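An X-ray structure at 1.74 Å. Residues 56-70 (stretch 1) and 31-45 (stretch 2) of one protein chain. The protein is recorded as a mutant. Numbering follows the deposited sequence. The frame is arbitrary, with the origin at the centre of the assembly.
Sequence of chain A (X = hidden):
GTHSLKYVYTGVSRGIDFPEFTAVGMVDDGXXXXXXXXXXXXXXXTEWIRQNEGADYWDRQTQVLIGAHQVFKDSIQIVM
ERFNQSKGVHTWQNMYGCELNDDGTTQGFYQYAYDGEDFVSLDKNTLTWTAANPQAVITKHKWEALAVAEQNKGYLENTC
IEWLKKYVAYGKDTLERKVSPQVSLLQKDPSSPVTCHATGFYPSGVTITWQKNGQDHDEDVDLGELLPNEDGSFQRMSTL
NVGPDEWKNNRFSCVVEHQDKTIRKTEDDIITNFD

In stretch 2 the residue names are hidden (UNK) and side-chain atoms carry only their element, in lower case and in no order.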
# COMPACT_ATOMS: atom_id res chain seq x y z
N ASP A 56 1.47 28.82 -0.45
CA ASP A 56 0.15 29.08 -1.06
C ASP A 56 -0.61 27.79 -1.39
O ASP A 56 -1.79 27.66 -1.08
CB ASP A 56 0.28 29.95 -2.32
CG ASP A 56 0.22 31.44 -2.02
OD1 ASP A 56 0.40 31.85 -0.85
OD2 ASP A 56 -0.01 32.22 -2.97
N TYR A 57 0.09 26.85 -2.03
CA TYR A 57 -0.47 25.55 -2.37
C TYR A 57 -0.95 24.79 -1.13
O TYR A 57 -2.08 24.30 -1.08
CB TYR A 57 0.56 24.72 -3.15
CG TYR A 57 0.14 23.29 -3.42
CD1 TYR A 57 -0.57 22.95 -4.58
CD2 TYR A 57 0.47 22.26 -2.53
CE1 TYR A 57 -0.95 21.64 -4.83
CE2 TYR A 57 0.09 20.95 -2.77
CZ TYR A 57 -0.61 20.64 -3.92
OH TYR A 57 -0.99 19.34 -4.17
N TRP A 58 -0.08 24.72 -0.12
CA TRP A 58 -0.38 23.96 1.09
C TRP A 58 -1.45 24.62 1.95
O TRP A 58 -2.27 23.92 2.55
CB TRP A 58 0.90 23.63 1.86
CG TRP A 58 1.74 22.63 1.11
CD1 TRP A 58 2.96 22.83 0.54
CD2 TRP A 58 1.38 21.27 0.82
NE1 TRP A 58 3.40 21.68 -0.07
CE2 TRP A 58 2.45 20.71 0.09
CE3 TRP A 58 0.27 20.47 1.12
CZ2 TRP A 58 2.44 19.38 -0.36
CZ3 TRP A 58 0.26 19.15 0.68
CH2 TRP A 58 1.34 18.62 -0.05
N ASP A 59 -1.49 25.95 1.99
CA ASP A 59 -2.56 26.65 2.69
C ASP A 59 -3.92 26.32 2.08
O ASP A 59 -4.90 26.12 2.81
CB ASP A 59 -2.33 28.17 2.70
CG ASP A 59 -1.11 28.57 3.53
OD1 ASP A 59 -0.63 27.75 4.34
OD2 ASP A 59 -0.63 29.71 3.37
N ARG A 60 -3.97 26.26 0.75
CA ARG A 60 -5.19 25.91 0.03
C ARG A 60 -5.60 24.46 0.27
O ARG A 60 -6.78 24.17 0.49
CB ARG A 60 -5.04 26.20 -1.47
CG ARG A 60 -5.64 27.54 -1.86
CD ARG A 60 -4.93 28.21 -3.03
NE ARG A 60 -5.36 29.60 -3.16
CZ ARG A 60 -4.86 30.61 -2.46
NH1 ARG A 60 -3.89 30.40 -1.58
NH2 ARG A 60 -5.34 31.84 -2.63
N GLN A 61 -4.62 23.56 0.26
CA GLN A 61 -4.88 22.15 0.51
C GLN A 61 -5.36 21.91 1.95
O GLN A 61 -6.29 21.13 2.18
CB GLN A 61 -3.65 21.29 0.20
CG GLN A 61 -3.94 19.80 0.17
CD GLN A 61 -5.04 19.44 -0.80
OE1 GLN A 61 -4.81 19.30 -2.01
NE2 GLN A 61 -6.26 19.30 -0.28
N THR A 62 -4.72 22.60 2.90
CA THR A 62 -5.12 22.58 4.30
C THR A 62 -6.58 23.02 4.45
O THR A 62 -7.36 22.37 5.15
CB THR A 62 -4.20 23.48 5.15
OG1 THR A 62 -2.87 22.92 5.17
CG2 THR A 62 -4.70 23.60 6.59
N GLN A 63 -6.95 24.11 3.77
CA GLN A 63 -8.31 24.63 3.85
C GLN A 63 -9.35 23.65 3.30
O GLN A 63 -10.41 23.48 3.91
CB GLN A 63 -8.42 26.00 3.16
CG GLN A 63 -9.50 26.89 3.74
CD GLN A 63 -9.34 27.13 5.24
OE1 GLN A 63 -10.33 27.32 5.95
NE2 GLN A 63 -8.10 27.11 5.73
N VAL A 64 -9.04 23.01 2.18
CA VAL A 64 -9.93 22.01 1.57
C VAL A 64 -10.16 20.85 2.55
O VAL A 64 -11.31 20.40 2.75
CB VAL A 64 -9.36 21.50 0.22
CG1 VAL A 64 -10.12 20.28 -0.28
CG2 VAL A 64 -9.39 22.60 -0.83
N LEU A 65 -9.09 20.40 3.17
CA LEU A 65 -9.16 19.22 4.05
C LEU A 65 -9.73 19.49 5.44
O LEU A 65 -10.29 18.58 6.06
CB LEU A 65 -7.82 18.49 4.10
CG LEU A 65 -7.41 17.94 2.72
CD1 LEU A 65 -5.96 17.50 2.69
CD2 LEU A 65 -8.35 16.83 2.26
N ILE A 66 -9.61 20.73 5.93
CA ILE A 66 -10.33 21.12 7.15
C ILE A 66 -11.83 21.00 6.86
O ILE A 66 -12.59 20.46 7.67
CB ILE A 66 -9.97 22.55 7.62
CG1 ILE A 66 -8.54 22.61 8.16
CG2 ILE A 66 -10.93 23.01 8.71
CD1 ILE A 66 -8.00 24.02 8.34
N GLY A 67 -12.24 21.47 5.68
CA GLY A 67 -13.61 21.32 5.19
C GLY A 67 -14.04 19.86 5.08
O GLY A 67 -15.14 19.50 5.50
N ALA A 68 -13.16 19.03 4.52
CA ALA A 68 -13.42 17.58 4.39
C ALA A 68 -13.63 16.91 5.75
O ALA A 68 -14.53 16.08 5.90
CB ALA A 68 -12.30 16.90 3.63
N HIS A 69 -12.80 17.27 6.73
CA HIS A 69 -12.94 16.80 8.11
C HIS A 69 -14.31 17.14 8.70
O HIS A 69 -14.98 16.26 9.26
CB HIS A 69 -11.81 17.37 8.98
CG HIS A 69 -12.07 17.29 10.45
ND1 HIS A 69 -12.36 16.11 11.10
CD2 HIS A 69 -12.06 18.26 11.40
CE1 HIS A 69 -12.52 16.35 12.39
NE2 HIS A 69 -12.34 17.65 12.60
N GLN A 70 -14.72 18.40 8.55
CA GLN A 70 -16.03 18.85 9.03
C GLN A 70 -17.16 18.02 8.39
O GLN A 70 -18.03 17.51 9.10
CB GLN A 70 -16.21 20.36 8.76
CG GLN A 70 -15.30 21.27 9.60
CD GLN A 70 -15.48 22.76 9.34
OE1 GLN A 70 -15.31 23.59 10.24
NE2 GLN A 70 -15.82 23.12 8.10
N UNK A 31 2.81 7.94 -1.95
CA UNK A 31 2.28 9.07 -1.19
C UNK A 31 3.08 10.35 -1.42
O UNK A 31 4.31 10.33 -1.34
c UNK A 31 2.25 8.77 0.31
n UNK A 31 3.07 9.07 3.05
c UNK A 31 1.91 10.01 1.13
c UNK A 31 2.07 9.84 2.63
o UNK A 31 1.30 10.41 3.40
N UNK A 32 2.39 11.45 -1.70
CA UNK A 32 3.05 12.76 -1.80
C UNK A 32 2.47 13.80 -0.83
O UNK A 32 3.04 14.87 -0.66
c UNK A 32 0.67 13.03 -4.12
c UNK A 32 3.02 13.28 -3.25
c UNK A 32 1.69 13.86 -3.67
c UNK A 32 -0.56 13.56 -4.51
c UNK A 32 0.24 15.77 -3.99
c UNK A 32 1.46 15.24 -3.61
c UNK A 32 -0.78 14.93 -4.44
N UNK A 33 1.35 13.47 -0.19
CA UNK A 33 0.64 14.40 0.70
C UNK A 33 0.08 13.67 1.91
O UNK A 33 -0.34 12.51 1.80
s UNK A 33 -2.66 15.19 1.67
c UNK A 33 -1.38 16.03 0.72
c UNK A 33 -0.50 15.08 -0.08
c UNK A 33 -3.70 14.55 0.38
N UNK A 34 0.07 14.35 3.06
CA UNK A 34 -0.60 13.86 4.27
C UNK A 34 -1.40 14.99 4.95
O UNK A 34 -0.97 16.13 4.95
c UNK A 34 -0.79 11.56 6.61
c UNK A 34 -1.35 11.10 7.78
c UNK A 34 0.43 13.31 5.26
c UNK A 34 -0.75 13.15 8.88
c UNK A 34 -1.33 11.89 8.91
o UNK A 34 -1.90 11.42 10.06
c UNK A 34 -0.18 12.82 6.55
c UNK A 34 -0.18 13.60 7.70
N UNK A 35 -2.55 14.64 5.52
CA UNK A 35 -3.32 15.54 6.38
C UNK A 35 -3.99 14.73 7.48
O UNK A 35 -4.49 13.64 7.22
c UNK A 35 -4.39 16.28 5.56
c UNK A 35 -6.43 16.66 7.01
c UNK A 35 -7.28 17.48 7.76
c UNK A 35 -5.04 18.54 6.51
c UNK A 35 -5.30 17.18 6.39
c UNK A 35 -5.88 19.37 7.24
c UNK A 35 -7.00 18.84 7.88
N UNK A 36 -4.02 15.28 8.69
CA UNK A 36 -4.92 14.76 9.71
C UNK A 36 -5.54 15.85 10.57
O UNK A 36 -5.06 16.99 10.59
o UNK A 36 -2.27 13.34 11.73
o UNK A 36 -3.49 15.08 12.24
c UNK A 36 -4.30 13.60 10.52
c UNK A 36 -3.28 14.05 11.56
N UNK A 37 -6.61 15.49 11.28
CA UNK A 37 -7.38 16.46 12.06
C UNK A 37 -6.75 16.81 13.42
O UNK A 37 -7.26 17.68 14.13
o UNK A 37 -8.85 14.66 12.76
c UNK A 37 -8.82 15.97 12.23
N UNK A 38 -5.66 16.14 13.77
CA UNK A 38 -4.87 16.51 14.94
C UNK A 38 -3.94 17.69 14.65
O UNK A 38 -3.92 18.66 15.40
c UNK A 38 -4.07 15.32 15.48
o UNK A 38 -6.02 14.65 16.70
n UNK A 38 -4.44 13.10 16.36
c UNK A 38 -4.93 14.33 16.23
N UNK A 39 -3.18 17.60 13.56
CA UNK A 39 -2.30 18.69 13.16
C UNK A 39 -3.06 19.79 12.43
O UNK A 39 -2.65 20.95 12.46
c UNK A 39 -1.14 18.18 12.30
o UNK A 39 -1.58 17.84 10.99
N UNK A 40 -4.16 19.41 11.78
CA UNK A 40 -4.97 20.31 10.93
C UNK A 40 -4.16 20.98 9.83
O UNK A 40 -4.46 22.11 9.42
s UNK A 40 -8.25 20.22 11.60
c UNK A 40 -9.49 20.07 12.88
c UNK A 40 -5.71 21.37 11.77
c UNK A 40 -6.87 20.83 12.59
N UNK A 41 -3.14 20.28 9.34
CA UNK A 41 -2.24 20.84 8.33
C UNK A 41 -1.92 19.80 7.26
O UNK A 41 -1.56 18.67 7.58
c UNK A 41 -1.65 23.81 9.29
c UNK A 41 -2.25 24.80 10.29
c UNK A 41 -1.16 22.52 9.97
c UNK A 41 -0.95 21.37 8.98
n UNK A 41 -3.74 24.71 10.47
N UNK A 42 -2.06 20.20 6.00
CA UNK A 42 -1.64 19.37 4.88
C UNK A 42 -0.16 19.60 4.63
O UNK A 42 0.30 20.75 4.55
c UNK A 42 -2.44 19.69 3.63
N UNK A 43 0.59 18.50 4.50
CA UNK A 43 2.06 18.57 4.36
C UNK A 43 2.60 17.72 3.20
O UNK A 43 2.02 16.68 2.86
c UNK A 43 2.37 16.80 6.15
c UNK A 43 2.51 19.22 6.77
c UNK A 43 2.78 18.19 5.68
N UNK A 44 3.73 18.16 2.61
CA UNK A 44 4.40 17.43 1.52
C UNK A 44 5.04 16.14 2.01
O UNK A 44 5.51 16.07 3.15
c UNK A 44 5.48 18.41 1.06
c UNK A 44 5.75 19.28 2.24
c UNK A 44 4.41 19.44 2.89
N UNK A 45 5.09 15.14 1.14
CA UNK A 45 5.72 13.87 1.49
C UNK A 45 6.78 13.39 0.48
O UNK A 45 7.36 12.34 0.67
c UNK A 45 5.08 11.69 4.62
c UNK A 45 4.67 12.78 1.73
c UNK A 45 3.74 13.01 2.92
c UNK A 45 4.45 13.04 4.27
n UNK A 45 5.63 11.66 6.00

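Position 31 carries three carbons, the third bearing one oxygen and one nitrogen, and touches nothing on the helix: Gln-31, a polar, partly exposed chain on the strand, which begins earlier in the chain. Position 32 has one carbon and a six-carbon ring without a heteroatom, its edge meeting the Tyr-57 hydroxyl, which is hydrogen-bonded elsewhere in the structure. It is Phe-32, CE2 3.8 Å from Tyr-57 OH; the aromatic ring suits the buried place. Position 33 is an unbranched run of two carbons, sulfur and carbon, touching Trp-58 and Leu-65: Met-33. Its flexible chain reaches both, CG 3.5 Å from Trp-58 CZ3 and SD 4.2 Å from Leu-65 CD1.

Position 34 has a six-carbon ring bearing an oxygen and points away from the helix: Tyr-34, whose hydroxyl can bond on that side, to position 36. At 35 the ring has no oxygen and its flat face receives Leu-65: Phe-35, with Leu-65 CB 3.5 Å from the ring centroid, almost on the normal. Position 36 has two carbons, the second with two oxygens: Asp-36. Turned away from the helix, it accepts a hydrogen bond from Tyr-34 OH (2.6 Å to OD2) and another from the backbone N of position 39 (2.9 Å to OD1), bracing the turn.

Position 37, one carbon and one oxygen, lies over the His-69 ring: Ser-37, its small CB 3.7 Å from the centroid. Position 38, two carbons ending in oxygen and nitrogen, is clear of the helix: Asn-38, polar as suits exposure, as is 39, again one carbon and one oxygen, Ser-39. Position 40 repeats the unbranched sulfur chain, against His-69 and Ile-66: Met-40, with CE 3.5 Å from His-69 CD2 and SD 4.2 Å from Ile-66 CG1.

Position 41, four carbons in a row ending in nitrogen, brushes Thr-62: Lys-41, CD 4.1 Å from Thr-62 CG2, while its exposed NZ donates to Met-40 O at 2.9 Å. Position 42 has a single carbon, 3.8 Å from both Trp-58 CE3 and Gln-61 CG: Ala-42, small enough to sit close to the helix. Position 43, a carbon carrying two more, points away: Val-43, branched as suits an extended strand. Position 44 closes three carbons onto its own N, which lies over a face of Trp-58: Pro-44, CB 3.5 Å from Trp-58 CZ2. Position 45, four carbons and a nitrogen, leads away from the helix: Lys-45, charged and exposed.

The helix crosses strand 31-36 at 44° and packs mainly through apolar contacts around Trp-58, Leu-65 and Ile-66. One hydrogen bond joins the two stretches: Ala-42 N, beyond that strand, donates to Thr-62 OG1 (3.0 Å, 165°), while Thr-62 OG1 donates to Trp-58 O (2.9 Å), so the hydroxyl serves both partners where the backbones come closest.

Stretch 2 (31-45) QFMYFDSNSMKAVPK
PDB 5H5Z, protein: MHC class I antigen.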